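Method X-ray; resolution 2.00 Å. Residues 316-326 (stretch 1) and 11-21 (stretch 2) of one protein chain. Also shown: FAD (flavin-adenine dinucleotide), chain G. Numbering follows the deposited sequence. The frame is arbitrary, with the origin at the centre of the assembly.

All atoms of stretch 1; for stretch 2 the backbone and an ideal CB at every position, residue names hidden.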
ATOM      1  N   MET A 316      -2.001  -9.948 -28.002  1.00 34.18           N
ATOM      2  CA  MET A 316      -2.990  -9.098 -28.676  1.00 33.42           C
ATOM      3  C   MET A 316      -2.817  -9.133 -30.190  1.00 32.46           C
ATOM      4  O   MET A 316      -3.795  -9.220 -30.930  1.00 31.77           O
ATOM      5  CB  MET A 316      -2.862  -7.649 -28.215  1.00 32.99           C
ATOM      6  CG  MET A 316      -3.156  -7.431 -26.732  1.00 33.75           C
ATOM      7  SD  MET A 316      -2.679  -5.785 -26.177  1.00 34.35           S
ATOM      8  CE  MET A 316      -3.873  -4.776 -27.052  1.00 32.20           C
ATOM      9  N   ILE A 317      -1.560  -9.054 -30.623  1.00 31.69           N
ATOM     10  CA  ILE A 317      -1.187  -9.014 -32.029  1.00 31.49           C
ATOM     11  C   ILE A 317      -1.416 -10.352 -32.741  1.00 31.74           C
ATOM     12  O   ILE A 317      -1.846 -10.375 -33.896  1.00 31.70           O
ATOM     13  CB  ILE A 317       0.283  -8.561 -32.186  1.00 31.48           C
ATOM     14  CG1 ILE A 317       0.432  -7.120 -31.697  1.00 31.72           C
ATOM     15  CG2 ILE A 317       0.756  -8.689 -33.652  1.00 30.10           C
ATOM     16  CD1 ILE A 317       1.848  -6.671 -31.548  1.00 31.77           C
ATOM     17  N   GLU A 318      -1.116 -11.457 -32.062  1.00 32.06           N
ATOM     18  CA  GLU A 318      -1.422 -12.787 -32.585  1.00 32.98           C
ATOM     19  C   GLU A 318      -2.926 -12.949 -32.803  1.00 32.61           C
ATOM     20  O   GLU A 318      -3.357 -13.553 -33.786  1.00 32.43           O
ATOM     21  CB  GLU A 318      -0.926 -13.880 -31.629  1.00 32.83           C
ATOM     22  CG  GLU A 318       0.597 -14.048 -31.581  1.00 34.41           C
ATOM     23  CD  GLU A 318       1.020 -15.168 -30.645  1.00 36.31           C
ATOM     24  OE1 GLU A 318       0.308 -16.192 -30.558  1.00 41.26           O
ATOM     25  OE2 GLU A 318       2.063 -15.025 -29.979  1.00 43.06           O
ATOM     26  N   GLN A 319      -3.712 -12.419 -31.867  1.00 32.23           N
ATOM     27  CA  GLN A 319      -5.170 -12.403 -31.983  1.00 31.79           C
ATOM     28  C   GLN A 319      -5.666 -11.503 -33.126  1.00 31.89           C
ATOM     29  O   GLN A 319      -6.592 -11.888 -33.837  1.00 32.26           O
ATOM     30  CB  GLN A 319      -5.800 -11.989 -30.654  1.00 31.40           C
ATOM     31  CG  GLN A 319      -5.522 -12.996 -29.537  1.00 31.05           C
ATOM     32  CD  GLN A 319      -5.991 -12.524 -28.187  1.00 32.55           C
ATOM     33  OE1 GLN A 319      -6.357 -11.364 -28.023  1.00 31.96           O
ATOM     34  NE2 GLN A 319      -5.984 -13.421 -27.201  1.00 31.17           N
ATOM     35  N   MET A 320      -5.059 -10.318 -33.289  1.00 31.78           N
ATOM     36  CA  MET A 320      -5.304  -9.454 -34.460  1.00 31.87           C
ATOM     37  C   MET A 320      -5.037 -10.221 -35.738  1.00 31.78           C
ATOM     38  O   MET A 320      -5.832 -10.176 -36.665  1.00 31.90           O
ATOM     39  CB  MET A 320      -4.377  -8.241 -34.467  1.00 31.64           C
ATOM     40  CG  MET A 320      -4.658  -7.198 -33.416  1.00 32.33           C
ATOM     41  SD  MET A 320      -3.302  -6.027 -33.385  1.00 32.62           S
ATOM     42  CE  MET A 320      -3.653  -5.128 -31.879  1.00 31.30           C
ATOM     43  N   ALA A 321      -3.895 -10.900 -35.777  1.00 31.89           N
ATOM     44  CA  ALA A 321      -3.479 -11.693 -36.933  1.00 32.30           C
ATOM     45  C   ALA A 321      -4.456 -12.809 -37.281  1.00 32.41           C
ATOM     46  O   ALA A 321      -4.762 -13.003 -38.461  1.00 32.59           O
ATOM     47  CB  ALA A 321      -2.079 -12.263 -36.710  1.00 31.59           C
ATOM     48  N   MET A 322      -4.938 -13.538 -36.272  1.00 33.18           N
ATOM     49  CA  MET A 322      -5.936 -14.603 -36.486  1.00 34.27           C
ATOM     50  C   MET A 322      -7.231 -14.032 -37.052  1.00 33.43           C
ATOM     51  O   MET A 322      -7.793 -14.572 -38.009  1.00 33.07           O
ATOM     52  CB  MET A 322      -6.275 -15.346 -35.189  1.00 34.09           C
ATOM     53  CG  MET A 322      -5.163 -16.141 -34.560  1.00 35.90           C
ATOM     54  SD  MET A 322      -5.748 -16.859 -33.002  1.00 38.54           S
ATOM     55  CE  MET A 322      -4.246 -16.751 -32.019  1.00 37.33           C
ATOM     56  N   ALA A 323      -7.706 -12.948 -36.441  1.00 32.99           N
ATOM     57  CA  ALA A 323      -8.933 -12.280 -36.880  1.00 32.87           C
ATOM     58  C   ALA A 323      -8.814 -11.768 -38.315  1.00 32.94           C
ATOM     59  O   ALA A 323      -9.715 -11.983 -39.127  1.00 32.66           O
ATOM     60  CB  ALA A 323      -9.298 -11.146 -35.930  1.00 32.82           C
ATOM     61  N   VAL A 324      -7.697 -11.113 -38.627  1.00 33.05           N
ATOM     62  CA  VAL A 324      -7.489 -10.531 -39.959  1.00 32.73           C
ATOM     63  C   VAL A 324      -7.414 -11.606 -41.047  1.00 32.97           C
ATOM     64  O   VAL A 324      -8.007 -11.453 -42.120  1.00 33.10           O
ATOM     65  CB  VAL A 324      -6.242  -9.619 -39.991  1.00 32.99           C
ATOM     66  CG1 VAL A 324      -5.767  -9.372 -41.433  1.00 32.22           C
ATOM     67  CG2 VAL A 324      -6.544  -8.297 -39.280  1.00 31.28           C
ATOM     68  N   ALA A 325      -6.681 -12.681 -40.767  1.00 32.80           N
ATOM     69  CA  ALA A 325      -6.594 -13.824 -41.675  1.00 32.90           C
ATOM     70  C   ALA A 325      -7.961 -14.454 -41.962  1.00 32.64           C
ATOM     71  O   ALA A 325      -8.277 -14.729 -43.116  1.00 33.26           O
ATOM     72  CB  ALA A 325      -5.610 -14.861 -41.145  1.00 32.88           C
ATOM     73  N   HIS A 326      -8.778 -14.650 -40.929  1.00 32.52           N
ATOM     74  CA  HIS A 326     -10.137 -15.178 -41.112  1.00 32.78           C
ATOM     75  C   HIS A 326     -11.025 -14.222 -41.894  1.00 32.52           C
ATOM     76  O   HIS A 326     -11.794 -14.653 -42.757  1.00 32.29           O
ATOM     77  CB  HIS A 326     -10.786 -15.523 -39.773  1.00 33.00           C
ATOM     78  CG  HIS A 326     -10.359 -16.849 -39.226  1.00 34.78           C
ATOM     79  ND1 HIS A 326     -10.886 -18.042 -39.673  1.00 35.45           N
ATOM     80  CD2 HIS A 326      -9.443 -17.172 -38.281  1.00 35.34           C
ATOM     81  CE1 HIS A 326     -10.319 -19.042 -39.023  1.00 36.24           C
ATOM     82  NE2 HIS A 326      -9.438 -18.542 -38.174  1.00 37.07           N
ATOM     83  N   UNK A  11       7.650  -8.930 -39.043  1.00 32.60           N
ATOM     84  CA  UNK A  11       7.727  -9.059 -37.588  1.00 32.27           C
ATOM     85  C   UNK A  11       6.606  -9.928 -37.050  1.00 32.41           C
ATOM     86  O   UNK A  11       6.053 -10.754 -37.776  1.00 32.58           O
ATOM     87  CB  UNK A  11       7.680  -7.681 -36.926  1.00 32.27           C
ATOM     88  N   UNK A  12       6.270  -9.753 -35.776  1.00 32.27           N
ATOM     89  CA  UNK A  12       5.272 -10.609 -35.125  1.00 32.32           C
ATOM     90  C   UNK A  12       3.949 -10.606 -35.885  1.00 32.13           C
ATOM     91  O   UNK A  12       3.428 -11.667 -36.223  1.00 32.52           O
ATOM     92  CB  UNK A  12       5.042 -10.153 -33.683  1.00 32.32           C
ATOM     93  N   UNK A  13       3.423  -9.412 -36.161  1.00 31.71           N
ATOM     94  CA  UNK A  13       2.129  -9.261 -36.814  1.00 31.53           C
ATOM     95  C   UNK A  13       2.091  -9.741 -38.253  1.00 31.75           C
ATOM     96  O   UNK A  13       1.143 -10.413 -38.659  1.00 31.40           O
ATOM     97  CB  UNK A  13       1.708  -7.791 -36.771  1.00 31.53           C
ATOM     98  N   UNK A  14       3.123  -9.379 -39.019  1.00 32.08           N
ATOM     99  CA  UNK A  14       3.237  -9.752 -40.430  1.00 32.04           C
ATOM    100  C   UNK A  14       3.413 -11.243 -40.650  1.00 32.49           C
ATOM    101  O   UNK A  14       2.700 -11.850 -41.463  1.00 32.84           O
ATOM    102  CB  UNK A  14       4.413  -9.010 -41.067  1.00 32.04           C
ATOM    103  N   UNK A  15       4.361 -11.831 -39.928  1.00 32.21           N
ATOM    104  CA  UNK A  15       4.571 -13.280 -39.965  1.00 32.70           C
ATOM    105  C   UNK A  15       3.318 -14.043 -39.514  1.00 32.65           C
ATOM    106  O   UNK A  15       2.905 -14.982 -40.180  1.00 33.00           O
ATOM    107  CB  UNK A  15       5.761 -13.661 -39.082  1.00 32.70           C
ATOM    108  N   UNK A  16       2.709 -13.635 -38.398  1.00 32.38           N
ATOM    109  CA  UNK A  16       1.510 -14.313 -37.893  1.00 32.20           C
ATOM    110  C   UNK A  16       0.364 -14.274 -38.898  1.00 32.13           C
ATOM    111  O   UNK A  16      -0.302 -15.282 -39.118  1.00 32.67           O
ATOM    112  CB  UNK A  16       1.061 -13.677 -36.576  1.00 32.20           C
ATOM    113  N   UNK A  17       0.139 -13.116 -39.512  1.00 31.60           N
ATOM    114  CA  UNK A  17      -0.919 -12.981 -40.513  1.00 31.24           C
ATOM    115  C   UNK A  17      -0.625 -13.814 -41.769  1.00 31.18           C
ATOM    116  O   UNK A  17      -1.488 -14.548 -42.229  1.00 31.60           O
ATOM    117  CB  UNK A  17      -1.094 -11.509 -40.893  1.00 31.24           C
ATOM    118  N   UNK A  18       0.588 -13.702 -42.308  1.00 31.40           N
ATOM    119  CA  UNK A  18       1.000 -14.499 -43.470  1.00 31.20           C
ATOM    120  C   UNK A  18       0.880 -16.010 -43.240  1.00 31.51           C
ATOM    121  O   UNK A  18       0.353 -16.718 -44.099  1.00 31.10           O
ATOM    122  CB  UNK A  18       2.445 -14.157 -43.840  1.00 31.20           C
ATOM    123  N   UNK A  19       1.370 -16.496 -42.095  1.00 31.37           N
ATOM    124  CA  UNK A  19       1.275 -17.923 -41.774  1.00 31.81           C
ATOM    125  C   UNK A  19      -0.177 -18.353 -41.557  1.00 31.78           C
ATOM    126  O   UNK A  19      -0.573 -19.431 -42.004  1.00 31.93           O
ATOM    127  CB  UNK A  19       2.104 -18.241 -40.528  1.00 31.81           C
ATOM    128  N   UNK A  20      -0.967 -17.512 -40.887  1.00 31.96           N
ATOM    129  CA  UNK A  20      -2.381 -17.829 -40.647  1.00 32.68           C
ATOM    130  C   UNK A  20      -3.128 -17.963 -41.974  1.00 32.58           C
ATOM    131  O   UNK A  20      -3.878 -18.913 -42.174  1.00 32.40           O
ATOM    132  CB  UNK A  20      -3.035 -16.753 -39.778  1.00 32.68           C
ATOM    133  N   UNK A  21      -2.897 -17.010 -42.876  1.00 32.35           N
ATOM    134  CA  UNK A  21      -3.459 -17.047 -44.226  1.00 32.63           C
ATOM    135  C   UNK A  21      -3.029 -18.277 -45.019  1.00 32.91           C
ATOM    136  O   UNK A  21      -3.852 -18.907 -45.696  1.00 33.01           O
ATOM    137  CB  UNK A  21      -3.054 -15.784 -44.989  1.00 32.63           C
TER
HETATM  138  PA  FAD G 441       7.574  -5.703 -35.296  1.00 23.13           P
HETATM  139  O1A FAD G 441       7.584  -7.099 -34.726  1.00 21.98           O
HETATM  140  O2A FAD G 441       8.555  -4.694 -34.784  1.00 24.09           O
HETATM  141  O5B FAD G 441       7.747  -5.874 -36.876  1.00 24.67           O
HETATM  142  C5B FAD G 441       7.637  -4.811 -37.809  1.00 24.01           C
HETATM  143  C4B FAD G 441       8.320  -5.275 -39.085  1.00 24.36           C
HETATM  144  O4B FAD G 441       8.036  -4.371 -40.152  1.00 25.28           O
HETATM  145  C3B FAD G 441       9.832  -5.280 -38.930  1.00 25.54           C
HETATM  146  O3B FAD G 441      10.355  -6.450 -39.569  1.00 25.86           O
HETATM  147  C2B FAD G 441      10.273  -4.027 -39.660  1.00 25.73           C
HETATM  148  O2B FAD G 441      11.602  -4.143 -40.165  1.00 26.92           O
HETATM  149  C1B FAD G 441       9.249  -3.951 -40.778  1.00 25.75           C
HETATM  150  N9A FAD G 441       9.058  -2.602 -41.374  1.00 26.20           N
HETATM  151  C8A FAD G 441       9.025  -1.415 -40.731  1.00 26.17           C
HETATM  152  N7A FAD G 441       8.804  -0.432 -41.640  1.00 26.59           N
HETATM  153  C5A FAD G 441       8.707  -1.017 -42.857  1.00 26.19           C
HETATM  154  C6A FAD G 441       8.493  -0.536 -44.148  1.00 26.33           C
HETATM  155  N6A FAD G 441       8.334   0.789 -44.368  1.00 25.81           N
HETATM  156  N1A FAD G 441       8.443  -1.410 -45.189  1.00 26.27           N
HETATM  157  C2A FAD G 441       8.598  -2.730 -44.991  1.00 26.78           C
HETATM  158  N3A FAD G 441       8.808  -3.219 -43.758  1.00 26.57           N
HETATM  159  C4A FAD G 441       8.861  -2.385 -42.680  1.00 26.06           C
HETATM  160  N1  FAD G 441       5.193  -7.948 -26.158  1.00 22.93           N
HETATM  161  C2  FAD G 441       4.907  -9.006 -25.353  1.00 23.66           C
HETATM  162  O2  FAD G 441       3.794  -9.563 -25.429  1.00 24.10           O
HETATM  163  N3  FAD G 441       5.814  -9.485 -24.467  1.00 23.08           N
HETATM  164  C4  FAD G 441       7.030  -8.911 -24.369  1.00 23.39           C
HETATM  165  O4  FAD G 441       7.954  -9.371 -23.474  1.00 23.55           O
HETATM  166  C4X FAD G 441       7.344  -7.827 -25.180  1.00 23.22           C
HETATM  167  N5  FAD G 441       8.563  -7.251 -25.071  1.00 23.21           N
HETATM  168  C5X FAD G 441       8.893  -6.200 -25.855  1.00 23.05           C
HETATM  169  C6  FAD G 441      10.165  -5.631 -25.734  1.00 23.03           C
HETATM  170  C7  FAD G 441      10.529  -4.543 -26.521  1.00 23.35           C
HETATM  171  C7M FAD G 441      11.917  -3.953 -26.352  1.00 23.27           C
HETATM  172  C8  FAD G 441       9.607  -4.026 -27.434  1.00 23.43           C
HETATM  173  C8M FAD G 441       9.935  -2.838 -28.320  1.00 23.84           C
HETATM  174  C9  FAD G 441       8.337  -4.597 -27.545  1.00 23.15           C
HETATM  175  C9A FAD G 441       7.962  -5.702 -26.764  1.00 23.25           C
HETATM  176  N10 FAD G 441       6.730  -6.281 -26.880  1.00 23.61           N
HETATM  177  C10 FAD G 441       6.407  -7.337 -26.089  1.00 23.12           C
HETATM  178  C1' FAD G 441       5.721  -5.703 -27.798  1.00 23.08           C
HETATM  179  C2' FAD G 441       5.402  -6.371 -29.119  1.00 22.43           C
HETATM  180  O2' FAD G 441       5.145  -7.767 -28.923  1.00 23.62           O
HETATM  181  C3' FAD G 441       6.539  -6.100 -30.106  1.00 22.62           C
HETATM  182  O3' FAD G 441       6.700  -4.669 -30.264  1.00 20.36           O
HETATM  183  C4' FAD G 441       6.265  -6.743 -31.459  1.00 22.58           C
HETATM  184  O4' FAD G 441       7.505  -6.814 -32.174  1.00 23.25           O
HETATM  185  C5' FAD G 441       5.240  -5.943 -32.254  1.00 21.62           C
HETATM  186  O5' FAD G 441       4.935  -6.618 -33.471  1.00 22.49           O
HETATM  187  P   FAD G 441       4.719  -5.831 -34.861  1.00 21.98           P
HETATM  188  O1P FAD G 441       4.485  -6.864 -35.931  1.00 21.34           O
HETATM  189  O2P FAD G 441       3.714  -4.713 -34.682  1.00 20.22           O
HETATM  190  O3P FAD G 441       6.115  -5.068 -35.124  1.00 21.19           O

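Two helices pack here at 36° between their N-to-C directions, their axes 8.3 Å apart at closest, so small side chains must line much of the seam.

Position 11 precedes the helix with phi/psi of -115/-157, and the cofactor decides it: an ideal CB would lie 1.8 Å from FAD O5B, a clash. Only a residue without CB fits, and it is Gly11, the N-cap.

At position 12 CA-to-CB points toward stretch 1, with the ideal CB 4.5 Å from Ile317 CG2. A medium aliphatic side chain would suit; a small one would touch less. The residue is Val12, whose CG1 lies 4.0 Å from Ile317 CG2, while its backbone N donates to FAD O1A at 3.1 Å.

Position 13 is squeezed from two partners: an ideal CB would be 3.4 Å from Ile317 CG2 and 3.0 Å from FAD O1P. Glycine is the comfortable choice. Gly13 lets its CA approach Ile317 CG2 to 3.5 Å, and its N donates to FAD O1P at 2.8 Å.

Positions 14 and 15 meet nothing of stretch 1, which leaves the choice there wide; they are Gly14 and Ile15, the latter with its end leading away.

Position 16 points toward stretch 1, and its ideal CB already stands 3.4 Å from Ala321 CB. Alanine or glycine suits so tight a place. Ala16 makes an apolar contact, its CB 3.5 Å from Ala321 CB.

Position 17 lies where the backbones come nearest, its CA 4.6 Å from Ala321 CA. CA-to-CB runs sideways, so a small or beta-branched residue could flank the Ala321 methyl and reach Val324. Thr17 does both: OG1 is 3.5 Å from Ala321 CB and CG2 3.8 Å from Val324 CG1. Its hydroxyl is satisfied within its own helix, OG1 donating to Gly13 O at 2.6 Å.

Positions 18 and 19, away and out of reach, are unconstrained by stretch 1; they hold Ala18 and Tyr19.

Position 20 points toward stretch 1, its ideal CB 3.5 Å from Ala325 CB and 4.3 Å from Ala321 O. A slender side chain is needed, apolar or polar. Asn20 packs its CB 3.5 Å from Ala325 CB and completes, with Gly13, Ala16 and Thr17, the hole that receives Ala321. Its ND2 donates to a water at 3.0 Å, which in turn donates to Glu318 O at 2.8 Å, bridging the helices.

Position 21 starts sideways near Ala325, so a longer aliphatic chain could turn inward. Leu21 does, CG lying 3.9 Å from Ala325 CB.

Stretch 2 (11-21) GVGGIATAYNL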
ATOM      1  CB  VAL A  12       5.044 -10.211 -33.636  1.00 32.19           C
ATOM      2  CG1 VAL A  12       3.931 -11.054 -33.006  1.00 32.92           C
ATOM      3  CG2 VAL A  12       6.336 -10.364 -32.846  1.00 32.58           C
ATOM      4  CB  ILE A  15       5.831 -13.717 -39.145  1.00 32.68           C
ATOM      5  CG1 ILE A  15       7.118 -13.104 -39.731  1.00 32.48           C
ATOM      6  CG2 ILE A  15       5.932 -15.255 -39.035  1.00 32.87           C
ATOM      7  CD1 ILE A  15       7.579 -13.689 -41.079  1.00 33.10           C
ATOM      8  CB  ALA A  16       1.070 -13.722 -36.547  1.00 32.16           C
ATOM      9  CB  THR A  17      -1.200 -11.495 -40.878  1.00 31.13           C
ATOM     10  OG1 THR A  17      -1.237 -10.707 -39.679  1.00 31.30           O
ATOM     11  CG2 THR A  17      -2.552 -11.369 -41.589  1.00 30.81           C
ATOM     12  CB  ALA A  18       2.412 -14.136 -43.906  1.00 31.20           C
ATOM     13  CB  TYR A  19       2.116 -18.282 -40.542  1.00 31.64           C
ATOM     14  CG  TYR A  19       3.632 -18.303 -40.732  1.00 32.04           C
ATOM     15  CD1 TYR A  19       4.245 -17.708 -41.842  1.00 32.14           C
ATOM     16  CD2 TYR A  19       4.455 -18.868 -39.759  1.00 30.58           C
ATOM     17  CE1 TYR A  19       5.634 -17.715 -41.987  1.00 31.38           C
ATOM     18  CE2 TYR A  19       5.835 -18.869 -39.893  1.00 31.15           C
ATOM     19  CZ  TYR A  19       6.418 -18.297 -41.002  1.00 30.78           C
ATOM     20  OH  TYR A  19       7.788 -18.305 -41.123  1.00 31.23           O
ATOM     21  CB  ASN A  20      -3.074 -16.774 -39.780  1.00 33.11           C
ATOM     22  CG  ASN A  20      -2.770 -16.915 -38.296  1.00 35.50           C
ATOM     23  OD1 ASN A  20      -2.690 -18.017 -37.754  1.00 40.00           O
ATOM     24  ND2 ASN A  20      -2.623 -15.781 -37.626  1.00 37.00           N
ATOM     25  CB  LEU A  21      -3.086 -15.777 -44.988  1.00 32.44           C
ATOM     26  CG  LEU A  21      -3.865 -14.503 -44.644  1.00 32.29           C
ATOM     27  CD1 LEU A  21      -3.163 -13.304 -45.248  1.00 31.42           C
ATOM     28  CD2 LEU A  21      -5.318 -14.589 -45.134  1.00 31.85           C
TER
HETATM   29  O   HOH W   1      -1.718 -15.577 -34.772  1.00 27.14           O
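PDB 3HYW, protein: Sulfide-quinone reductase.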